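PDB 3DOR: protein CT_858 from Chlamydia trachomatis, which probably acts as a serine-type endopeptidase, a secreted chlamydial protease of the S41 family whose mature form is a dimer. Local coordinates for residues B[368-373]-B[420-425]; B[515-518]-B[524-527]; B[21-26]-B[431-436]. All coordinates share one frame; numbering follows the deposited sequence.

Contact 1: B[368-373]-B[420-425]; sequences MILTQD and RQVLNC. With SO4 (sulfate ion), chain P.
Leu370 packs against helix 409-428 with both its methyls. CD1 lies 3.8 Å from CB of Cys425. The same methyl CD1 of Leu370 also comes within 4.1 Å of the backbone O of Val422, one turn of helix earlier. CD2 of Leu370 meets CG1 of Val422 at 4.1 Å, with the two side chains crossing at a slant. Met368 adds a looser touch: its end methyl CE is 4.4 Å from CG2 of Val422. Val422 therefore turns a different branch to each partner. A chi1 of 174° puts CG1 anti to the backbone N; CG1 faces Leu370 and CG2 faces Met368. The contact is buried and apolar.

Val422 and Cys425 are three residues apart on the helix, so both face Leu370. Within this helix, Cys425 N bonds to Gln421 O at 2.9 Å. On the other side, the backbones of Met368 and Leu370 are hydrogen-bonded to the loop 431-436. Away from Leu370, Arg420 NH1 gives a weak, bent bond of 3.0 Å to O2 of a sulfate, probably from the crystallisation liquor. The sulfate sits at the edge of the guanidinium; Ser417 also bonds to it. Arg504 of the second subunit weakly bonds Leu370 O.

Helix 372-384 follows at once. Thr371 is its N-cap, and OG1 of Thr371 accepts a weak bond from Asp373 N at 3.3 Å. Leu423 packs on Val375, Leu379 and Leu382, and so carries packing between the two helices. The end of strand 361-368 and the loop after it thus pack on helix 409-428 within the S41 peptidase region, just before that N-cap.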
ATOM      1  N   MET B 368     -11.898  -8.010  17.767  1.00 31.46           N
ATOM      2  CA  MET B 368     -11.719  -7.279  16.513  1.00 31.80           C
ATOM      3  C   MET B 368     -12.932  -6.542  15.938  1.00 32.02           C
ATOM      4  O   MET B 368     -14.069  -6.936  16.169  1.00 32.10           O
ATOM      5  CB  MET B 368     -11.203  -8.261  15.455  1.00 33.85           C
ATOM      6  CG  MET B 368      -9.851  -8.897  15.774  1.00 37.59           C
ATOM      7  SD  MET B 368      -9.747 -10.607  15.174  1.00 45.60           S
ATOM      8  CE  MET B 368      -9.712 -10.348  13.412  1.00 45.93           C
ATOM      9  N   ILE B 369     -12.681  -5.455  15.209  1.00 31.58           N
ATOM     10  CA  ILE B 369     -13.764  -4.736  14.529  1.00 33.88           C
ATOM     11  C   ILE B 369     -13.715  -5.302  13.113  1.00 31.40           C
ATOM     12  O   ILE B 369     -12.645  -5.358  12.502  1.00 29.27           O
ATOM     13  CB  ILE B 369     -13.548  -3.212  14.420  1.00 37.21           C
ATOM     14  CG1 ILE B 369     -13.650  -2.560  15.790  1.00 43.40           C
ATOM     15  CG2 ILE B 369     -14.647  -2.610  13.549  1.00 38.99           C
ATOM     16  CD1 ILE B 369     -14.165  -1.104  15.731  1.00 48.90           C
ATOM     17  N   LEU B 370     -14.862  -5.694  12.577  1.00 30.40           N
ATOM     18  CA  LEU B 370     -14.872  -6.316  11.260  1.00 31.13           C
ATOM     19  C   LEU B 370     -15.606  -5.596  10.137  1.00 31.74           C
ATOM     20  O   LEU B 370     -16.635  -4.959  10.351  1.00 31.05           O
ATOM     21  CB  LEU B 370     -15.434  -7.738  11.387  1.00 30.01           C
ATOM     22  CG  LEU B 370     -14.781  -8.685  12.405  1.00 28.72           C
ATOM     23  CD1 LEU B 370     -15.611  -9.960  12.542  1.00 27.67           C
ATOM     24  CD2 LEU B 370     -13.349  -9.021  11.975  1.00 28.53           C
ATOM     25  N   THR B 371     -15.042  -5.720   8.933  1.00 31.72           N
ATOM     26  CA  THR B 371     -15.606  -5.172   7.694  1.00 28.72           C
ATOM     27  C   THR B 371     -15.431  -6.318   6.691  1.00 29.97           C
ATOM     28  O   THR B 371     -14.728  -7.291   6.970  1.00 29.53           O
ATOM     29  CB  THR B 371     -14.852  -3.908   7.163  1.00 29.61           C
ATOM     30  OG1 THR B 371     -13.516  -4.258   6.789  1.00 28.40           O
ATOM     31  CG2 THR B 371     -14.815  -2.813   8.218  1.00 26.65           C
ATOM     32  N   GLN B 372     -16.038  -6.220   5.516  1.00 28.25           N
ATOM     33  CA  GLN B 372     -15.901  -7.315   4.569  1.00 30.34           C
ATOM     34  C   GLN B 372     -14.423  -7.533   4.135  1.00 29.82           C
ATOM     35  O   GLN B 372     -14.084  -8.582   3.572  1.00 29.37           O
ATOM     36  CB  GLN B 372     -16.787  -7.110   3.344  1.00 30.01           C
ATOM     37  CG  GLN B 372     -17.148  -5.686   2.989  1.00 33.34           C
ATOM     38  CD  GLN B 372     -18.223  -5.070   3.879  1.00 30.73           C
ATOM     39  OE1 GLN B 372     -19.399  -5.418   3.792  1.00 33.25           O
ATOM     40  NE2 GLN B 372     -17.816  -4.142   4.733  1.00 30.52           N
ATOM     41  N   ASP B 373     -13.530  -6.596   4.456  1.00 32.02           N
ATOM     42  CA  ASP B 373     -12.122  -6.766   4.116  1.00 31.84           C
ATOM     43  C   ASP B 373     -11.613  -7.939   4.955  1.00 30.83           C
ATOM     44  O   ASP B 373     -10.930  -8.826   4.429  1.00 31.34           O
ATOM     45  CB  ASP B 373     -11.375  -5.500   4.474  1.00 31.55           C
ATOM     46  CG  ASP B 373      -9.876  -5.559   4.115  1.00 32.65           C
ATOM     47  OD1 ASP B 373      -9.210  -4.508   4.203  1.00 35.05           O
ATOM     48  OD2 ASP B 373      -9.329  -6.623   3.731  1.00 33.15           O
ATOM     49  N   ARG B 420     -12.815 -19.508  10.256  1.00 29.31           N
ATOM     50  CA  ARG B 420     -14.160 -19.867  10.688  1.00 31.51           C
ATOM     51  C   ARG B 420     -14.713 -18.940  11.757  1.00 31.27           C
ATOM     52  O   ARG B 420     -15.886 -18.568  11.705  1.00 32.95           O
ATOM     53  CB  ARG B 420     -14.193 -21.288  11.241  1.00 32.58           C
ATOM     54  CG  ARG B 420     -13.823 -22.361  10.255  1.00 37.39           C
ATOM     55  CD  ARG B 420     -13.814 -23.700  10.963  1.00 41.88           C
ATOM     56  NE  ARG B 420     -12.936 -24.642  10.286  1.00 47.21           N
ATOM     57  CZ  ARG B 420     -11.970 -25.320  10.892  1.00 46.76           C
ATOM     58  NH1 ARG B 420     -11.765 -25.154  12.194  1.00 44.47           N
ATOM     59  NH2 ARG B 420     -11.212 -26.162  10.198  1.00 50.61           N
ATOM     60  N   GLN B 421     -13.886 -18.575  12.735  1.00 30.74           N
ATOM     61  CA  GLN B 421     -14.365 -17.714  13.815  1.00 30.51           C
ATOM     62  C   GLN B 421     -14.710 -16.325  13.310  1.00 30.14           C
ATOM     63  O   GLN B 421     -15.681 -15.718  13.767  1.00 31.75           O
ATOM     64  CB  GLN B 421     -13.334 -17.622  14.943  1.00 31.39           C
ATOM     65  CG  GLN B 421     -13.080 -18.932  15.672  1.00 30.28           C
ATOM     66  CD  GLN B 421     -12.023 -18.781  16.755  1.00 36.29           C
ATOM     67  OE1 GLN B 421     -12.165 -17.955  17.665  1.00 35.01           O
ATOM     68  NE2 GLN B 421     -10.959 -19.575  16.665  1.00 32.18           N
ATOM     69  N   VAL B 422     -13.919 -15.813  12.375  1.00 28.64           N
ATOM     70  CA  VAL B 422     -14.195 -14.500  11.810  1.00 28.67           C
ATOM     71  C   VAL B 422     -15.501 -14.567  11.012  1.00 29.34           C
ATOM     72  O   VAL B 422     -16.378 -13.718  11.168  1.00 28.75           O
ATOM     73  CB  VAL B 422     -13.044 -14.022  10.891  1.00 28.03           C
ATOM     74  CG1 VAL B 422     -13.427 -12.719  10.188  1.00 26.65           C
ATOM     75  CG2 VAL B 422     -11.794 -13.799  11.725  1.00 28.36           C
ATOM     76  N   LEU B 423     -15.632 -15.585  10.168  1.00 30.95           N
ATOM     77  CA  LEU B 423     -16.844 -15.747   9.366  1.00 31.95           C
ATOM     78  C   LEU B 423     -18.066 -15.925  10.268  1.00 33.03           C
ATOM     79  O   LEU B 423     -19.150 -15.431   9.966  1.00 32.16           O
ATOM     80  CB  LEU B 423     -16.718 -16.962   8.444  1.00 30.36           C
ATOM     81  CG  LEU B 423     -15.707 -16.871   7.300  1.00 31.77           C
ATOM     82  CD1 LEU B 423     -15.603 -18.228   6.606  1.00 32.70           C
ATOM     83  CD2 LEU B 423     -16.139 -15.784   6.311  1.00 32.04           C
ATOM     84  N   ASN B 424     -17.878 -16.632  11.379  1.00 34.08           N
ATOM     85  CA  ASN B 424     -18.965 -16.874  12.320  1.00 35.58           C
ATOM     86  C   ASN B 424     -19.387 -15.560  12.985  1.00 35.08           C
ATOM     87  O   ASN B 424     -20.578 -15.290  13.135  1.00 35.09           O
ATOM     88  CB  ASN B 424     -18.534 -17.901  13.371  1.00 37.26           C
ATOM     89  CG  ASN B 424     -19.709 -18.475  14.143  1.00 43.04           C
ATOM     90  OD1 ASN B 424     -20.617 -19.071  13.563  1.00 42.90           O
ATOM     91  ND2 ASN B 424     -19.699 -18.293  15.461  1.00 46.50           N
ATOM     92  N   CYS B 425     -18.415 -14.739  13.377  1.00 34.71           N
ATOM     93  CA  CYS B 425     -18.723 -13.452  13.998  1.00 33.04           C
ATOM     94  C   CYS B 425     -19.464 -12.564  13.015  1.00 33.32           C
ATOM     95  O   CYS B 425     -20.436 -11.892  13.374  1.00 32.18           O
ATOM     96  CB  CYS B 425     -17.448 -12.736  14.433  1.00 32.31           C
ATOM     97  SG  CYS B 425     -16.722 -13.420  15.895  1.00 32.40           S
TER
HETATM   98  S   SO4 P 620     -13.445 -23.546  15.350  1.00 63.31           S
HETATM   99  O1  SO4 P 620     -13.197 -22.410  16.308  1.00 60.72           O
HETATM  100  O2  SO4 P 620     -12.131 -24.202  15.035  1.00 61.90           O
HETATM  101  O3  SO4 P 620     -14.335 -24.596  15.957  1.00 62.48           O
HETATM  102  O4  SO4 P 620     -14.110 -22.977  14.139  1.00 62.34           O

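Contact 2: B[515-518]-B[524-527]; sequences SLAV and FIEN
Ala517 O faces the Phe524 backbone, and Phe524 CA approaches it at 3.5 Å in a CA-H...O contact. This is where the chain, on leaving strand 507-518 of the antiparallel sheet, turns back along the end of that strand. A water links the two backbones further. It donates to Ala517 O at 2.7 Å and accepts from Ile525 N at 2.9 Å. The carbonyl O of Ala517 is thus met by both a water and a CA-H, and the water bridges strand and loop.

Phe524 is the main side chain of the contact. Its CG stands anti to the carbonyl carbon (chi1 -66°), which brings the CD2-CE2 side of the ring to Leu516 and Val518. Ring atom CE2 is 3.7 Å from CD1 of Leu516 and 4.0 Å from CG2 of Val518. Both methyls approach obliquely to the ring. Val518 and Phe524 run side by side and point the same way, so the valine flanks the ring. Trp27 also meets this ring, at about 45° between planes, and Leu206 of the second subunit packs on both Phe524 and Leu516.

The other branch of Leu516 is used too. Its CD2 lies 3.9 Å from CB of Glu526, the two side chains crossing at about a right angle. Only the aliphatic base of Glu526 takes part, as its carboxylate is held from outside the contact. OE2 forms a salt bridge with Lys28, and OE1 takes a weak bond from Gly493 N. The like charge of Asp71 is close to OE2.

Ala517 CB also touches Ile525 CG1, 4.2 Å away.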
ATOM      1  N   SER B 515      -8.038  -3.729  16.827  1.00 26.66           N
ATOM      2  CA  SER B 515      -8.406  -4.760  17.791  1.00 26.14           C
ATOM      3  C   SER B 515      -8.060  -4.363  19.216  1.00 27.09           C
ATOM      4  O   SER B 515      -7.346  -3.390  19.446  1.00 27.42           O
ATOM      5  CB  SER B 515      -7.674  -6.057  17.472  1.00 26.81           C
ATOM      6  OG  SER B 515      -6.310  -5.923  17.828  1.00 27.91           O
ATOM      7  N   LEU B 516      -8.596  -5.118  20.169  1.00 27.15           N
ATOM      8  CA  LEU B 516      -8.305  -4.904  21.581  1.00 28.72           C
ATOM      9  C   LEU B 516      -7.854  -6.241  22.144  1.00 28.60           C
ATOM     10  O   LEU B 516      -8.630  -7.194  22.195  1.00 31.84           O
ATOM     11  CB  LEU B 516      -9.537  -4.440  22.359  1.00 28.20           C
ATOM     12  CG  LEU B 516      -9.851  -2.951  22.453  1.00 32.13           C
ATOM     13  CD1 LEU B 516     -11.049  -2.771  23.381  1.00 32.60           C
ATOM     14  CD2 LEU B 516      -8.645  -2.178  22.986  1.00 31.15           C
ATOM     15  N   ALA B 517      -6.595  -6.320  22.547  1.00 29.04           N
ATOM     16  CA  ALA B 517      -6.078  -7.553  23.120  1.00 29.03           C
ATOM     17  C   ALA B 517      -6.624  -7.726  24.531  1.00 29.40           C
ATOM     18  O   ALA B 517      -6.823  -6.742  25.260  1.00 26.12           O
ATOM     19  CB  ALA B 517      -4.567  -7.511  23.158  1.00 28.54           C
ATOM     20  N   VAL B 518      -6.864  -8.979  24.904  1.00 29.67           N
ATOM     21  CA  VAL B 518      -7.362  -9.321  26.227  1.00 29.66           C
ATOM     22  C   VAL B 518      -6.457 -10.401  26.813  1.00 29.68           C
ATOM     23  O   VAL B 518      -6.231 -11.423  26.175  1.00 29.62           O
ATOM     24  CB  VAL B 518      -8.791  -9.890  26.170  1.00 33.09           C
ATOM     25  CG1 VAL B 518      -9.294 -10.136  27.581  1.00 32.36           C
ATOM     26  CG2 VAL B 518      -9.717  -8.930  25.431  1.00 35.37           C
ATOM     27  N   PHE B 524      -7.474  -5.741  29.733  1.00 27.67           N
ATOM     28  CA  PHE B 524      -7.051  -5.271  28.420  1.00 28.54           C
ATOM     29  C   PHE B 524      -5.613  -4.753  28.549  1.00 29.24           C
ATOM     30  O   PHE B 524      -5.099  -4.610  29.665  1.00 27.17           O
ATOM     31  CB  PHE B 524      -7.943  -4.125  27.924  1.00 30.56           C
ATOM     32  CG  PHE B 524      -9.374  -4.527  27.656  1.00 32.26           C
ATOM     33  CD1 PHE B 524     -10.326  -4.513  28.678  1.00 32.19           C
ATOM     34  CD2 PHE B 524      -9.769  -4.916  26.383  1.00 31.43           C
ATOM     35  CE1 PHE B 524     -11.655  -4.884  28.426  1.00 35.12           C
ATOM     36  CE2 PHE B 524     -11.092  -5.290  26.120  1.00 33.84           C
ATOM     37  CZ  PHE B 524     -12.039  -5.273  27.143  1.00 33.47           C
ATOM     38  N   ILE B 525      -4.976  -4.464  27.416  1.00 26.66           N
ATOM     39  CA  ILE B 525      -3.607  -3.964  27.413  1.00 25.88           C
ATOM     40  C   ILE B 525      -3.577  -2.472  27.093  1.00 25.60           C
ATOM     41  O   ILE B 525      -2.733  -1.745  27.609  1.00 25.32           O
ATOM     42  CB  ILE B 525      -2.728  -4.716  26.367  1.00 29.64           C
ATOM     43  CG1 ILE B 525      -2.723  -6.212  26.674  1.00 28.98           C
ATOM     44  CG2 ILE B 525      -1.282  -4.193  26.394  1.00 24.31           C
ATOM     45  CD1 ILE B 525      -2.220  -6.525  28.056  1.00 36.35           C
ATOM     46  N   GLU B 526      -4.502  -2.028  26.244  1.00 25.19           N
ATOM     47  CA  GLU B 526      -4.594  -0.623  25.833  1.00 25.35           C
ATOM     48  C   GLU B 526      -4.471   0.325  27.027  1.00 24.01           C
ATOM     49  O   GLU B 526      -5.201   0.177  28.004  1.00 24.60           O
ATOM     50  CB  GLU B 526      -5.931  -0.377  25.117  1.00 24.45           C
ATOM     51  CG  GLU B 526      -6.053   0.983  24.437  1.00 25.17           C
ATOM     52  CD  GLU B 526      -5.042   1.180  23.318  1.00 26.37           C
ATOM     53  OE1 GLU B 526      -4.489   0.174  22.829  1.00 28.43           O
ATOM     54  OE2 GLU B 526      -4.809   2.344  22.914  1.00 25.04           O
ATOM     55  N   ASN B 527      -3.543   1.279  26.943  1.00 23.04           N
ATOM     56  CA  ASN B 527      -3.313   2.266  28.004  1.00 24.88           C
ATOM     57  C   ASN B 527      -2.727   1.742  29.309  1.00 24.33           C
ATOM     58  O   ASN B 527      -1.747   2.288  29.815  1.00 26.03           O
ATOM     59  CB  ASN B 527      -4.616   3.008  28.337  1.00 24.72           C
ATOM     60  CG  ASN B 527      -5.079   3.891  27.210  1.00 25.21           C
ATOM     61  OD1 ASN B 527      -4.397   4.846  26.833  1.00 26.23           O
ATOM     62  ND2 ASN B 527      -6.240   3.572  26.649  1.00 25.84           N
TER
HETATM   63  O   HOH W   1      -6.117  -4.156  24.771  1.00 23.90           O

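Contact 3: B[21-26]-B[431-436]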
ATOM      1  N   LYS B  21     -13.839   1.304  11.887  1.00 31.82           N
ATOM      2  CA  LYS B  21     -12.640   0.496  12.073  1.00 33.06           C
ATOM      3  C   LYS B  21     -11.736   0.864  13.253  1.00 31.39           C
ATOM      4  O   LYS B  21     -10.517   0.749  13.151  1.00 29.95           O
ATOM      5  CB  LYS B  21     -11.800   0.525  10.794  1.00 33.22           C
ATOM      6  CG  LYS B  21     -12.019  -0.642   9.871  1.00 37.68           C
ATOM      7  CD  LYS B  21     -11.617  -1.948  10.525  1.00 40.83           C
ATOM      8  CE  LYS B  21     -11.000  -2.898   9.510  1.00 42.19           C
ATOM      9  NZ  LYS B  21      -9.630  -2.441   9.077  1.00 42.80           N
ATOM     10  N   TYR B  22     -12.307   1.319  14.361  1.00 30.44           N
ATOM     11  CA  TYR B  22     -11.476   1.649  15.514  1.00 28.86           C
ATOM     12  C   TYR B  22     -11.972   0.830  16.691  1.00 28.84           C
ATOM     13  O   TYR B  22     -12.890   1.232  17.412  1.00 28.85           O
ATOM     14  CB  TYR B  22     -11.543   3.135  15.829  1.00 28.92           C
ATOM     15  CG  TYR B  22     -10.567   3.538  16.906  1.00 30.78           C
ATOM     16  CD1 TYR B  22      -9.190   3.518  16.673  1.00 31.09           C
ATOM     17  CD2 TYR B  22     -11.016   3.893  18.174  1.00 29.14           C
ATOM     18  CE1 TYR B  22      -8.287   3.839  17.682  1.00 30.95           C
ATOM     19  CE2 TYR B  22     -10.130   4.212  19.186  1.00 30.54           C
ATOM     20  CZ  TYR B  22      -8.767   4.181  18.940  1.00 32.08           C
ATOM     21  OH  TYR B  22      -7.896   4.442  19.969  1.00 31.87           O
ATOM     22  N   ALA B  23     -11.357  -0.335  16.869  1.00 28.24           N
ATOM     23  CA  ALA B  23     -11.740  -1.272  17.917  1.00 28.44           C
ATOM     24  C   ALA B  23     -11.741  -0.760  19.348  1.00 29.06           C
ATOM     25  O   ALA B  23     -12.615  -1.116  20.125  1.00 29.11           O
ATOM     26  CB  ALA B  23     -10.881  -2.534  17.825  1.00 27.44           C
ATOM     27  N   PRO B  24     -10.759   0.069  19.724  1.00 30.52           N
ATOM     28  CA  PRO B  24     -10.745   0.564  21.109  1.00 32.43           C
ATOM     29  C   PRO B  24     -11.740   1.660  21.481  1.00 33.08           C
ATOM     30  O   PRO B  24     -11.682   2.204  22.584  1.00 31.50           O
ATOM     31  CB  PRO B  24      -9.291   0.998  21.316  1.00 31.87           C
ATOM     32  CG  PRO B  24      -8.810   1.295  19.959  1.00 34.00           C
ATOM     33  CD  PRO B  24      -9.472   0.306  19.049  1.00 29.58           C
ATOM     34  N   LYS B  25     -12.658   1.967  20.570  1.00 32.90           N
ATOM     35  CA  LYS B  25     -13.668   3.001  20.805  1.00 33.65           C
ATOM     36  C   LYS B  25     -14.401   2.834  22.149  1.00 32.90           C
ATOM     37  O   LYS B  25     -14.431   3.753  22.970  1.00 32.63           O
ATOM     38  CB  LYS B  25     -14.675   3.007  19.642  1.00 34.67           C
ATOM     39  CG  LYS B  25     -15.879   3.919  19.814  1.00 36.47           C
ATOM     40  CD  LYS B  25     -16.522   4.223  18.460  1.00 38.71           C
ATOM     41  CE  LYS B  25     -18.049   4.282  18.539  1.00 42.69           C
ATOM     42  NZ  LYS B  25     -18.578   5.244  19.540  1.00 40.21           N
ATOM     43  N   THR B  26     -14.978   1.663  22.374  1.00 32.26           N
ATOM     44  CA  THR B  26     -15.700   1.408  23.612  1.00 33.13           C
ATOM     45  C   THR B  26     -14.796   1.559  24.838  1.00 33.42           C
ATOM     46  O   THR B  26     -15.239   1.972  25.907  1.00 34.71           O
ATOM     47  CB  THR B  26     -16.297  -0.004  23.602  1.00 33.39           C
ATOM     48  OG1 THR B  26     -16.964  -0.222  22.352  1.00 36.39           O
ATOM     49  CG2 THR B  26     -17.308  -0.165  24.730  1.00 35.34           C
ATOM     50  N   ILE B 431     -19.706  -7.728  14.982  1.00 30.63           N
ATOM     51  CA  ILE B 431     -18.660  -7.035  14.242  1.00 31.64           C
ATOM     52  C   ILE B 431     -18.099  -5.730  14.787  1.00 32.89           C
ATOM     53  O   ILE B 431     -17.103  -5.235  14.263  1.00 32.00           O
ATOM     54  CB  ILE B 431     -19.121  -6.760  12.798  1.00 32.05           C
ATOM     55  CG1 ILE B 431     -20.149  -5.623  12.777  1.00 33.94           C
ATOM     56  CG2 ILE B 431     -19.722  -8.019  12.209  1.00 29.99           C
ATOM     57  CD1 ILE B 431     -20.583  -5.205  11.383  1.00 35.17           C
ATOM     58  N   GLU B 432     -18.725  -5.161  15.812  1.00 34.89           N
ATOM     59  CA  GLU B 432     -18.235  -3.905  16.384  1.00 35.31           C
ATOM     60  C   GLU B 432     -17.024  -4.159  17.291  1.00 36.25           C
ATOM     61  O   GLU B 432     -16.049  -3.412  17.266  1.00 36.00           O
ATOM     62  CB  GLU B 432     -19.352  -3.215  17.174  1.00 37.04           C
ATOM     63  CG  GLU B 432     -20.551  -2.785  16.331  1.00 37.52           C
ATOM     64  CD  GLU B 432     -20.227  -1.650  15.378  1.00 40.36           C
ATOM     65  OE1 GLU B 432     -21.171  -0.975  14.924  1.00 43.94           O
ATOM     66  OE2 GLU B 432     -19.035  -1.427  15.074  1.00 42.84           O
ATOM     67  N   LEU B 433     -17.100  -5.211  18.096  1.00 35.55           N
ATOM     68  CA  LEU B 433     -16.013  -5.597  18.995  1.00 34.67           C
ATOM     69  C   LEU B 433     -16.260  -7.067  19.261  1.00 34.50           C
ATOM     70  O   LEU B 433     -16.873  -7.450  20.262  1.00 32.48           O
ATOM     71  CB  LEU B 433     -16.049  -4.791  20.299  1.00 36.33           C
ATOM     72  CG  LEU B 433     -14.851  -5.004  21.245  1.00 37.23           C
ATOM     73  CD1 LEU B 433     -13.541  -4.729  20.504  1.00 36.90           C
ATOM     74  CD2 LEU B 433     -14.970  -4.079  22.459  1.00 36.54           C
ATOM     75  N   SER B 434     -15.773  -7.887  18.334  1.00 34.60           N
ATOM     76  CA  SER B 434     -15.973  -9.326  18.380  1.00 33.13           C
ATOM     77  C   SER B 434     -15.537 -10.022  19.649  1.00 33.70           C
ATOM     78  O   SER B 434     -14.773  -9.485  20.449  1.00 31.23           O
ATOM     79  CB  SER B 434     -15.261  -9.992  17.201  1.00 33.59           C
ATOM     80  OG  SER B 434     -13.862 -10.061  17.424  1.00 32.73           O
ATOM     81  N   THR B 435     -16.047 -11.238  19.812  1.00 33.34           N
ATOM     82  CA  THR B 435     -15.699 -12.083  20.935  1.00 33.63           C
ATOM     83  C   THR B 435     -14.197 -12.298  20.717  1.00 33.41           C
ATOM     84  O   THR B 435     -13.721 -12.197  19.591  1.00 32.91           O
ATOM     85  CB  THR B 435     -16.479 -13.425  20.849  1.00 34.15           C
ATOM     86  OG1 THR B 435     -16.122 -14.269  21.949  1.00 38.19           O
ATOM     87  CG2 THR B 435     -16.175 -14.140  19.540  1.00 34.62           C
ATOM     88  N   PRO B 436     -13.428 -12.581  21.782  1.00 33.14           N
ATOM     89  CA  PRO B 436     -11.991 -12.778  21.570  1.00 30.92           C
ATOM     90  C   PRO B 436     -11.585 -13.914  20.629  1.00 29.50           C
ATOM     91  O   PRO B 436     -12.024 -15.060  20.751  1.00 28.39           O
ATOM     92  CB  PRO B 436     -11.440 -12.937  22.996  1.00 31.49           C
ATOM     93  CG  PRO B 436     -12.606 -13.454  23.769  1.00 35.53           C
ATOM     94  CD  PRO B 436     -13.770 -12.662  23.211  1.00 33.17           C
TER
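Ala23 and Leu433 are the residues whose backbones come closest here, with their CA atoms 6.2 Å apart. The loop 431-436 begins with Ile431, whose backbone O bonds to Leu370 N and so ties the loop to the segment leading into helix 372-384. Glu432 follows and turns its carboxylate to the dimer interface, where OE2 forms a salt bridge with Arg504 of the second subunit.

Leu433 makes the contact. Its CG is anti to the backbone N (chi1 -173°), which sends the two methyls towards Ala23 and Thr26. CD1 lies 3.7 Å from the backbone O of Ala23. The same CD1 is 4.4 Å from Ala23 CB. CD2 goes to Thr26 instead, at 4.3 Å from OG1. Ala23 is within the type I turn Tyr22 to Lys25. Thr26 follows that turn, in the first turn of helix 25-32, which has Pro24 as its N-cap. Pro204 of the second subunit packs on both Leu433 and Thr26.

Ser434 OG donates to Thr435 O at 3.0 Å, tilted 34° from the carbonyl plane, and is also hydrogen-bonded to Met368 N. Arg367 bonds the backbone O atoms of Leu433 and Ser434.

Leucine methyls against a turn carry no directional bond. The orientation of Leu433 probably owes more to the backbone bonds around it, including that of Arg367 to Leu433 O.

Overall arrangement
From the N terminus, segment 21-26 leads from helix 2-20 into helix 25-32. Contact 3 joins it to the loop 431-436, more than 400 residues later, and so closes the largest loop of the three. Contact 1 is nested inside it, bringing the end of strand 361-368 and the start of helix 372-384 to helix 409-428. Contact 2 comes later, in series with both, as a short return of the chain after strand 507-518. The three lie on one side of the chain centre and touch one another. Together they tie the N-terminal helices, the antiparallel sheet and helices 372-384 and 409-428, beside the second subunit.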